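Local coordinates for tyrosyl-tRNA synthetase (Aeropyrum pernix, PDB 2CYA) that attaches tyrosine to its cognate tRNA in two steps, first activating the amino acid with ATP to form tyrosyl-adenylate, at the interface of chains A and B. Sequence-based numbering; all coordinates share one arbitrary frame. Chains: chain A/B, Tyrosyl-tRNA synthetase.

Contact 1: the interface of chains A and B. Residues chain A 130-131, 134-135, 142, 167; chain B 159-161, 164.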
ATOM      1  N   VAL A 130       6.893   2.964   1.066  1.00 28.17           N
ATOM      2  CA  VAL A 130       5.660   2.570   1.723  1.00 28.59           C
ATOM      3  C   VAL A 130       5.770   1.097   2.149  1.00 30.51           C
ATOM      4  O   VAL A 130       5.292   0.706   3.219  1.00 30.95           O
ATOM      5  CB  VAL A 130       4.454   2.766   0.797  1.00 28.03           C
ATOM      6  CG1 VAL A 130       3.249   2.054   1.360  1.00 27.00           C
ATOM      7  CG2 VAL A 130       4.164   4.266   0.657  1.00 28.30           C
ATOM      8  N   ILE A 131       6.418   0.284   1.323  1.00 28.84           N
ATOM      9  CA  ILE A 131       6.575  -1.127   1.666  1.00 31.24           C
ATOM     10  C   ILE A 131       7.598  -1.349   2.784  1.00 30.68           C
ATOM     11  O   ILE A 131       7.358  -2.113   3.722  1.00 30.18           O
ATOM     12  CB  ILE A 131       6.977  -1.954   0.437  1.00 30.91           C
ATOM     13  CG1 ILE A 131       5.803  -1.982  -0.548  1.00 34.10           C
ATOM     14  CG2 ILE A 131       7.336  -3.372   0.859  1.00 31.61           C
ATOM     15  CD1 ILE A 131       6.091  -2.761  -1.790  1.00 37.18           C
ATOM     16  N   ALA A 134       5.985  -0.446   5.938  1.00 36.96           N
ATOM     17  CA  ALA A 134       5.010  -1.438   6.364  1.00 38.02           C
ATOM     18  C   ALA A 134       5.667  -2.695   6.951  1.00 39.77           C
ATOM     19  O   ALA A 134       5.060  -3.392   7.763  1.00 39.42           O
ATOM     20  CB  ALA A 134       4.109  -1.824   5.198  1.00 36.84           C
ATOM     21  N   LYS A 135       6.895  -2.988   6.536  1.00 40.70           N
ATOM     22  CA  LYS A 135       7.592  -4.174   7.027  1.00 44.46           C
ATOM     23  C   LYS A 135       8.128  -3.981   8.438  1.00 46.68           C
ATOM     24  O   LYS A 135       8.416  -4.954   9.136  1.00 47.00           O
ATOM     25  CB  LYS A 135       8.756  -4.539   6.097  1.00 43.76           C
ATOM     26  CG  LYS A 135       8.324  -5.069   4.740  1.00 47.21           C
ATOM     27  CD  LYS A 135       9.511  -5.391   3.825  1.00 46.44           C
ATOM     28  CE  LYS A 135      10.444  -6.455   4.418  1.00 46.88           C
ATOM     29  NZ  LYS A 135       9.729  -7.725   4.715  1.00 48.55           N
ATOM     30  N   VAL A 142       0.523  -0.163  13.660  1.00 53.60           N
ATOM     31  CA  VAL A 142      -0.146   0.671  12.665  1.00 53.99           C
ATOM     32  C   VAL A 142      -1.589   0.942  13.045  1.00 55.33           C
ATOM     33  O   VAL A 142      -2.136   1.992  12.731  1.00 55.77           O
ATOM     34  CB  VAL A 142      -0.142   0.011  11.261  1.00 52.82           C
ATOM     35  CG1 VAL A 142      -1.000   0.827  10.298  1.00 52.01           C
ATOM     36  CG2 VAL A 142       1.285  -0.094  10.736  1.00 51.55           C
ATOM     37  N   LEU A 167       0.735   4.699   6.552  1.00 24.43           N
ATOM     38  CA  LEU A 167       1.935   4.180   5.912  1.00 25.62           C
ATOM     39  C   LEU A 167       2.398   5.219   4.885  1.00 22.31           C
ATOM     40  O   LEU A 167       3.580   5.537   4.795  1.00 24.00           O
ATOM     41  CB  LEU A 167       1.622   2.840   5.226  1.00 25.68           C
ATOM     42  CG  LEU A 167       1.966   1.495   5.900  1.00 32.82           C
ATOM     43  CD1 LEU A 167       2.062   1.633   7.396  1.00 29.28           C
ATOM     44  CD2 LEU A 167       0.920   0.426   5.489  1.00 27.90           C
TER
ATOM     45  N   ASP B 159       3.174  -8.133  10.530  1.00 62.27           N
ATOM     46  CA  ASP B 159       3.600  -6.817  10.062  1.00 60.85           C
ATOM     47  C   ASP B 159       2.703  -6.363   8.910  1.00 57.36           C
ATOM     48  O   ASP B 159       2.244  -7.180   8.110  1.00 55.96           O
ATOM     49  CB  ASP B 159       5.086  -6.820   9.661  1.00 63.79           C
ATOM     50  CG  ASP B 159       5.360  -7.567   8.378  1.00 66.97           C
ATOM     51  OD1 ASP B 159       5.061  -8.777   8.297  1.00 69.48           O
ATOM     52  OD2 ASP B 159       5.895  -6.936   7.447  1.00 68.47           O
ATOM     53  N   ALA B 160       2.434  -5.057   8.864  1.00 52.34           N
ATOM     54  CA  ALA B 160       1.563  -4.442   7.862  1.00 48.16           C
ATOM     55  C   ALA B 160       1.819  -4.799   6.398  1.00 45.16           C
ATOM     56  O   ALA B 160       0.884  -4.843   5.601  1.00 43.66           O
ATOM     57  CB  ALA B 160       1.584  -2.914   8.031  1.00 47.59           C
ATOM     58  N   SER B 161       3.070  -5.040   6.033  1.00 43.43           N
ATOM     59  CA  SER B 161       3.376  -5.381   4.655  1.00 43.54           C
ATOM     60  C   SER B 161       2.648  -6.662   4.222  1.00 43.25           C
ATOM     61  O   SER B 161       2.441  -6.893   3.030  1.00 43.66           O
ATOM     62  CB  SER B 161       4.887  -5.533   4.481  1.00 44.46           C
ATOM     63  OG  SER B 161       5.365  -6.649   5.203  1.00 45.18           O
ATOM     64  N   ILE B 164      -0.590  -5.694   2.642  1.00 32.22           N
ATOM     65  CA  ILE B 164      -0.419  -5.075   1.335  1.00 31.74           C
ATOM     66  C   ILE B 164      -0.211  -6.131   0.236  1.00 30.42           C
ATOM     67  O   ILE B 164      -0.666  -5.952  -0.892  1.00 29.76           O
ATOM     68  CB  ILE B 164       0.777  -4.092   1.357  1.00 31.46           C
ATOM     69  CG1 ILE B 164       0.427  -2.883   2.231  1.00 34.82           C
ATOM     70  CG2 ILE B 164       1.092  -3.591  -0.028  1.00 31.74           C
ATOM     71  CD1 ILE B 164       1.525  -1.818   2.259  1.00 37.04           C
TER
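B:Ile164 pushes its CD1 methyl into an apolar corner of chain A, where it lies 3.9 Å from A:Ala134 CB. Opposite it, A:Leu167 comes tip to tip, its CD2 4.0 Å from B:Ile164 CD1. A:Val130 borders the same spot more loosely, CG1 standing 4.3 Å from B:Ile164 CD1. The isoleucine side chain is extended (chi2 -177°), which carries CD1 far enough from its own helix to reach between the partner's side chains. A long aliphatic group fits here because A:Ala134 is short: its lone methyl lets the opposing backbone come close, with A:Ala134 CB 3.7 Å from B:Ser161 CA. B:Ala160 uses the same economy, its CB meeting A:Val142 CG2 at 3.9 Å, so that the small methyl is flanked by alanine and a branched valine.

Toward the rim the contacts become polar. The backbone amide N of B:Ser161 gives a weak hydrogen bond to the carbonyl O of A:Ala134, 3.1 Å long and bent to 139° at the hydrogen. Beside it the aliphatic stem of A:Lys135 runs across the serine, CG pressing on B:Ser161 CB at 3.5 Å, a tight fit that a small residue permits. The carboxylate of B:Asp159 leans over the A:Lys135 backbone, and its OD2 is 4.8 Å from the amine NZ of A:Lys135; this is no salt bridge, though the opposite charges may attract each other at a distance.

In the fold, the C-terminal end of helix 124-135 of one subunit meets the start of helix 161-175 of the other, an arrangement in which the helix dipoles would be complementary. A:Val142 joins from helix 139-143. Helix 161-175 also carries B:Tyr165, B:Gln169 and B:Asp172, which are predicted to bind tyrosine, so the dimer contact probably shares a helix with the substrate pocket.

Contact 2: the interface of chains A and B. Residues chain A 76, 79-80, 127, 161, 168; chain B 131, 135.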
ATOM      1  N   TRP A  76      -4.178  12.138  -2.635  1.00 28.06           N
ATOM      2  CA  TRP A  76      -4.486  10.715  -2.552  1.00 31.52           C
ATOM      3  C   TRP A  76      -5.041  10.373  -1.167  1.00 30.33           C
ATOM      4  O   TRP A  76      -5.918   9.522  -1.022  1.00 32.08           O
ATOM      5  CB  TRP A  76      -3.236   9.879  -2.887  1.00 29.35           C
ATOM      6  CG  TRP A  76      -2.984   9.819  -4.372  1.00 31.02           C
ATOM      7  CD1 TRP A  76      -3.093  10.847  -5.267  1.00 31.77           C
ATOM      8  CD2 TRP A  76      -2.592   8.667  -5.134  1.00 31.17           C
ATOM      9  NE1 TRP A  76      -2.792  10.408  -6.538  1.00 31.69           N
ATOM     10  CE2 TRP A  76      -2.486   9.073  -6.483  1.00 31.57           C
ATOM     11  CE3 TRP A  76      -2.323   7.331  -4.807  1.00 31.18           C
ATOM     12  CZ2 TRP A  76      -2.126   8.189  -7.504  1.00 32.42           C
ATOM     13  CZ3 TRP A  76      -1.959   6.449  -5.827  1.00 29.62           C
ATOM     14  CH2 TRP A  76      -1.864   6.884  -7.155  1.00 30.03           C
ATOM     15  N   TYR A  79      -8.578  11.358  -1.102  1.00 32.80           N
ATOM     16  CA  TYR A  79      -9.353  10.365  -1.835  1.00 36.66           C
ATOM     17  C   TYR A  79      -9.614   9.181  -0.908  1.00 35.09           C
ATOM     18  O   TYR A  79     -10.730   8.701  -0.805  1.00 35.05           O
ATOM     19  CB  TYR A  79      -8.597   9.880  -3.063  1.00 39.49           C
ATOM     20  CG  TYR A  79      -9.347   8.820  -3.849  1.00 44.40           C
ATOM     21  CD1 TYR A  79     -10.405   9.159  -4.692  1.00 45.79           C
ATOM     22  CD2 TYR A  79      -8.985   7.482  -3.761  1.00 45.83           C
ATOM     23  CE1 TYR A  79     -11.076   8.184  -5.431  1.00 48.69           C
ATOM     24  CE2 TYR A  79      -9.649   6.502  -4.497  1.00 47.87           C
ATOM     25  CZ  TYR A  79     -10.688   6.857  -5.330  1.00 48.39           C
ATOM     26  OH  TYR A  79     -11.312   5.885  -6.086  1.00 51.30           O
ATOM     27  N   ILE A  80      -8.579   8.721  -0.222  1.00 34.46           N
ATOM     28  CA  ILE A  80      -8.757   7.591   0.677  1.00 36.52           C
ATOM     29  C   ILE A  80      -9.874   7.864   1.677  1.00 39.24           C
ATOM     30  O   ILE A  80     -10.664   6.972   1.977  1.00 37.77           O
ATOM     31  CB  ILE A  80      -7.441   7.233   1.396  1.00 34.29           C
ATOM     32  CG1 ILE A  80      -6.480   6.605   0.372  1.00 32.03           C
ATOM     33  CG2 ILE A  80      -7.707   6.275   2.555  1.00 31.82           C
ATOM     34  CD1 ILE A  80      -5.101   6.313   0.912  1.00 29.27           C
ATOM     35  N   TRP A 127       6.727   4.198  -3.403  1.00 25.52           N
ATOM     36  CA  TRP A 127       6.000   2.987  -3.004  1.00 23.93           C
ATOM     37  C   TRP A 127       6.981   2.011  -2.398  1.00 23.75           C
ATOM     38  O   TRP A 127       6.642   1.258  -1.500  1.00 23.53           O
ATOM     39  CB  TRP A 127       5.235   2.392  -4.205  1.00 22.95           C
ATOM     40  CG  TRP A 127       4.169   3.355  -4.663  1.00 19.43           C
ATOM     41  CD1 TRP A 127       4.216   4.176  -5.768  1.00 20.79           C
ATOM     42  CD2 TRP A 127       2.991   3.730  -3.939  1.00 18.24           C
ATOM     43  NE1 TRP A 127       3.145   5.042  -5.761  1.00 20.54           N
ATOM     44  CE2 TRP A 127       2.379   4.790  -4.648  1.00 18.42           C
ATOM     45  CE3 TRP A 127       2.395   3.275  -2.749  1.00 18.96           C
ATOM     46  CZ2 TRP A 127       1.196   5.407  -4.209  1.00 16.78           C
ATOM     47  CZ3 TRP A 127       1.217   3.889  -2.313  1.00 17.52           C
ATOM     48  CH2 TRP A 127       0.633   4.946  -3.043  1.00 16.58           C
ATOM     49  N   SER A 161      -7.804   0.411   3.188  1.00 43.43           N
ATOM     50  CA  SER A 161      -7.186   1.656   2.765  1.00 43.54           C
ATOM     51  C   SER A 161      -6.853   2.549   3.969  1.00 43.25           C
ATOM     52  O   SER A 161      -5.989   3.423   3.881  1.00 43.66           O
ATOM     53  CB  SER A 161      -8.105   2.387   1.787  1.00 44.46           C
ATOM     54  OG  SER A 161      -9.286   2.816   2.433  1.00 45.18           O
ATOM     55  N   MET A 168       1.449   5.754   4.131  1.00 21.41           N
ATOM     56  CA  MET A 168       1.755   6.773   3.128  1.00 22.55           C
ATOM     57  C   MET A 168       2.168   8.089   3.785  1.00 23.32           C
ATOM     58  O   MET A 168       3.043   8.786   3.278  1.00 22.81           O
ATOM     59  CB  MET A 168       0.538   7.019   2.227  1.00 18.09           C
ATOM     60  CG  MET A 168       0.332   5.910   1.177  1.00 23.55           C
ATOM     61  SD  MET A 168      -1.175   6.169   0.241  1.00 28.92           S
ATOM     62  CE  MET A 168      -0.732   7.729  -0.648  1.00 24.79           C
TER
ATOM     63  N   ILE B 131      -4.985   1.117  -4.114  1.00 28.84           N
ATOM     64  CA  ILE B 131      -5.800   1.884  -3.176  1.00 31.24           C
ATOM     65  C   ILE B 131      -7.300   1.640  -3.365  1.00 30.68           C
ATOM     66  O   ILE B 131      -8.038   1.447  -2.396  1.00 30.18           O
ATOM     67  CB  ILE B 131      -5.510   3.387  -3.293  1.00 30.91           C
ATOM     68  CG1 ILE B 131      -4.088   3.660  -2.793  1.00 34.10           C
ATOM     69  CG2 ILE B 131      -6.513   4.177  -2.462  1.00 31.61           C
ATOM     70  CD1 ILE B 131      -3.699   5.100  -2.870  1.00 37.18           C
ATOM     71  N   LYS B 135      -9.940   0.009  -0.603  1.00 40.70           N
ATOM     72  CA  LYS B 135     -11.132   0.713  -0.133  1.00 44.46           C
ATOM     73  C   LYS B 135     -12.371  -0.168  -0.172  1.00 46.68           C
ATOM     74  O   LYS B 135     -13.363   0.116   0.499  1.00 47.00           O
ATOM     75  CB  LYS B 135     -11.385   1.968  -0.976  1.00 43.76           C
ATOM     76  CG  LYS B 135     -10.364   3.074  -0.766  1.00 47.21           C
ATOM     77  CD  LYS B 135     -10.628   4.299  -1.650  1.00 46.44           C
ATOM     78  CE  LYS B 135     -12.000   4.933  -1.387  1.00 46.88           C
ATOM     79  NZ  LYS B 135     -12.167   5.342   0.033  1.00 48.55           N
TER
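B:Ile131 packs against A:Trp76 and A:Ile80 in a largely apolar subunit interface that helps hold the homodimer together, with a lysine at one margin. The isoleucine loses 84 Å² of surface to its partner. B:Ile131 CD1 touches the six-membered ring of A:Trp76 rather than the pyrrole, at 3.3 Å from CE3 and 3.7 Å from CZ3, approaching well away from the ring normal. The branch methyl B:Ile131 CG2 turns instead to A:Ile80, 3.7 Å from its CG1, the two aliphatic chains crossing at about a right angle. A:Met168 adds a flexible, polarisable sulfur, SD lying 4.1 Å from B:Ile131 CD1, while A:Trp127 stands a little farther back. A branched aliphatic residue suits this place because its two arms can meet different walls.

B:Lys135 combines a greasy stem with a polar tip that is probably charged. B:Lys135 CD comes up beside the CE2 rim of A:Tyr79, off the ring plane and beyond the ring's outline rather than over a face, 3.7 Å from CE2. The chain then bends twice (chi3 60°, chi4 58°), bringing NZ to the backbone carbonyl O of A:Ile80 in a hydrogen bond of 2.9 Å. The amine approaches from above the carbonyl plane, 40° out of it. Since A:Ile80 is the last residue of helix 75-80, the negative end of the helix dipole would favour a positive group there.

Helix 75-80 follows strand 68-73 in the catalytic domain, and its C-terminal turn, with helix 161-175 alongside, receives the C-terminal half of the partner's helix 124-135.

Contact 1 and contact 2 lie about 13 Å apart, measured between the centres of their C-alpha atoms, and belong to one two-fold symmetric interface. Helices 124-135 and 161-175 serve both, and Ile131, Lys135 and Ser161 appear in each, but from opposite chains: the lysine belongs to chain A in contact 1 and to chain B in contact 2. Symmetry therefore gives each patch a twin, and Lys135 faces both the helix start at residue 161 and the helix end at residue 80 of its partner. The repeated use of the same helices ties both subunits together around the dimer axis.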